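Local coordinates for possible transcriptional regulatory protein (Probably Lrp/AsnC-family) (Mycobacterium tuberculosis, PDB 4PCQ), which binds directly upstream of the L-alanine dehydrogenase gene, activating its expression when L-alanine is present and repressing it when the amino acid is absent, at residues R107-F113 against D133-L137. Numbering follows the deposited sequence.
Sequences RGKIRSF and DDFIL
The Phe135 ring, at the start of strand 135-141, packs against Ile110 and Phe113 of helix 110-117, one helical turn apart. Ile110 (chi1 t, chi2 t) reaches Phe135 CD2 with its CD1 at 4.0 Å. The Phe113 ring (chi1 t) lies oblique to that of Phe135 (chi1 p): planes at 44°, centroids 5.4 Å apart, Phe113 CE2 to Phe135 CZ 3.3 Å. Residues 107-108 form a short 3-10 segment and Lys109 is the N-cap residue. The nearest CA atoms of the two segments are those of Arg107 and Asp134, 8.2 Å apart, and Arg107 NH2 donates to Asp134 OD2 at 3.0 Å in a salt bridge; the same oxygen accepts a hydrogen bond from Leu102 N. Asp134 has helical phi/psi (-71/-40) and Phe135 is extended (-161/160), so both face Val100 in a classic beta bulge. A helix start thus packs on one face of the antiparallel sheet, the alpha/beta-sandwich arrangement of the Lrp/AsnC ligand-binding (RAM) domain.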
loop_
_atom_site.group_PDB
_atom_site.type_symbol
_atom_site.label_atom_id
_atom_site.label_comp_id
_atom_site.label_asym_id
_atom_site.label_seq_id
_atom_site.Cartn_x
_atom_site.Cartn_y
_atom_site.Cartn_z
ATOM N N ARG B 107 21.161 8.318 -12.771
ATOM C CA ARG B 107 20.860 7.435 -11.639
ATOM C C ARG B 107 21.121 8.045 -10.262
ATOM O O ARG B 107 20.343 7.834 -9.330
ATOM C CB ARG B 107 21.656 6.133 -11.743
ATOM C CG ARG B 107 21.373 5.278 -12.958
ATOM C CD ARG B 107 21.315 3.811 -12.571
ATOM N NE ARG B 107 21.663 2.926 -13.681
ATOM C CZ ARG B 107 20.882 2.666 -14.723
ATOM N NH1 ARG B 107 21.306 1.843 -15.672
ATOM N NH2 ARG B 107 19.686 3.226 -14.824
ATOM N N GLY B 108 22.189 8.831 -10.151
ATOM C CA GLY B 108 22.577 9.421 -8.882
ATOM C C GLY B 108 21.503 10.295 -8.271
ATOM O O GLY B 108 21.401 10.412 -7.051
ATOM N N LYS B 109 20.682 10.892 -9.123
ATOM C CA LYS B 109 19.651 11.808 -8.664
ATOM C C LYS B 109 18.324 11.099 -8.385
ATOM O O LYS B 109 17.295 11.757 -8.204
ATOM C CB LYS B 109 19.459 12.936 -9.670
ATOM N N ILE B 110 18.354 9.766 -8.351
ATOM C CA ILE B 110 17.133 8.978 -8.170
ATOM C C ILE B 110 16.299 9.443 -6.967
ATOM O O ILE B 110 15.076 9.606 -7.074
ATOM C CB ILE B 110 17.431 7.456 -8.065
ATOM C CG1 ILE B 110 16.137 6.665 -7.882
ATOM C CG2 ILE B 110 18.403 7.155 -6.934
ATOM C CD1 ILE B 110 16.292 5.186 -8.143
ATOM N N ARG B 111 16.972 9.700 -5.848
ATOM C CA ARG B 111 16.311 10.104 -4.615
ATOM C C ARG B 111 15.452 11.339 -4.842
ATOM O O ARG B 111 14.340 11.437 -4.322
ATOM C CB ARG B 111 17.342 10.374 -3.528
ATOM N N SER B 112 15.967 12.269 -5.637
ATOM C CA SER B 112 15.237 13.486 -5.948
ATOM C C SER B 112 14.031 13.190 -6.814
ATOM O O SER B 112 12.949 13.733 -6.590
ATOM C CB SER B 112 16.130 14.485 -6.673
ATOM O OG SER B 112 15.341 15.491 -7.283
ATOM N N PHE B 113 14.230 12.324 -7.802
ATOM C CA PHE B 113 13.218 12.063 -8.822
ATOM C C PHE B 113 11.929 11.608 -8.155
ATOM O O PHE B 113 10.856 12.206 -8.334
ATOM C CB PHE B 113 13.733 10.984 -9.784
ATOM C CG PHE B 113 12.864 10.762 -10.995
ATOM C CD1 PHE B 113 13.067 11.510 -12.140
ATOM C CD2 PHE B 113 11.871 9.792 -11.005
ATOM C CE1 PHE B 113 12.291 11.316 -13.266
ATOM C CE2 PHE B 113 11.084 9.592 -12.134
ATOM C CZ PHE B 113 11.298 10.356 -13.265
ATOM N N ASP B 133 15.234 -2.357 -14.303
ATOM C CA ASP B 133 14.525 -1.093 -14.195
ATOM C C ASP B 133 14.772 -0.515 -12.818
ATOM O O ASP B 133 14.838 -1.240 -11.828
ATOM C CB ASP B 133 13.026 -1.257 -14.461
ATOM C CG ASP B 133 12.731 -1.723 -15.874
ATOM O OD1 ASP B 133 13.076 -0.987 -16.824
ATOM O OD2 ASP B 133 12.152 -2.818 -16.032
ATOM N N ASP B 134 14.905 0.801 -12.769
ATOM C CA ASP B 134 15.235 1.491 -11.535
ATOM C C ASP B 134 14.091 1.486 -10.530
ATOM O O ASP B 134 14.316 1.336 -9.329
ATOM C CB ASP B 134 15.702 2.911 -11.840
ATOM C CG ASP B 134 17.037 2.931 -12.561
ATOM O OD1 ASP B 134 17.628 1.847 -12.744
ATOM O OD2 ASP B 134 17.504 4.023 -12.935
ATOM N N PHE B 135 12.868 1.659 -11.022
ATOM C CA PHE B 135 11.690 1.621 -10.162
ATOM C C PHE B 135 10.366 1.385 -10.895
ATOM O O PHE B 135 10.277 1.592 -12.104
ATOM C CB PHE B 135 11.634 2.906 -9.327
ATOM C CG PHE B 135 11.778 4.159 -10.134
ATOM C CD1 PHE B 135 10.675 4.775 -10.703
ATOM C CD2 PHE B 135 13.032 4.721 -10.327
ATOM C CE1 PHE B 135 10.824 5.936 -11.447
ATOM C CE2 PHE B 135 13.187 5.873 -11.074
ATOM C CZ PHE B 135 12.083 6.478 -11.637
ATOM N N ILE B 136 9.346 0.939 -10.160
ATOM C CA ILE B 136 8.009 0.775 -10.735
ATOM C C ILE B 136 7.001 1.630 -9.982
ATOM O O ILE B 136 7.064 1.770 -8.758
ATOM C CB ILE B 136 7.517 -0.689 -10.757
ATOM C CG1 ILE B 136 7.437 -1.279 -9.355
ATOM C CG2 ILE B 136 8.405 -1.537 -11.621
ATOM C CD1 ILE B 136 6.977 -2.725 -9.346
ATOM N N LEU B 137 6.081 2.213 -10.742
ATOM C CA LEU B 137 5.121 3.165 -10.228
ATOM C C LEU B 137 3.727 2.569 -10.330
ATOM O O LEU B 137 3.270 2.260 -11.423
ATOM C CB LEU B 137 5.178 4.425 -11.088
ATOM C CG LEU B 137 6.446 5.282 -11.015
ATOM C CD1 LEU B 137 6.162 6.709 -11.446
ATOM C CD2 LEU B 137 7.091 5.243 -9.641
#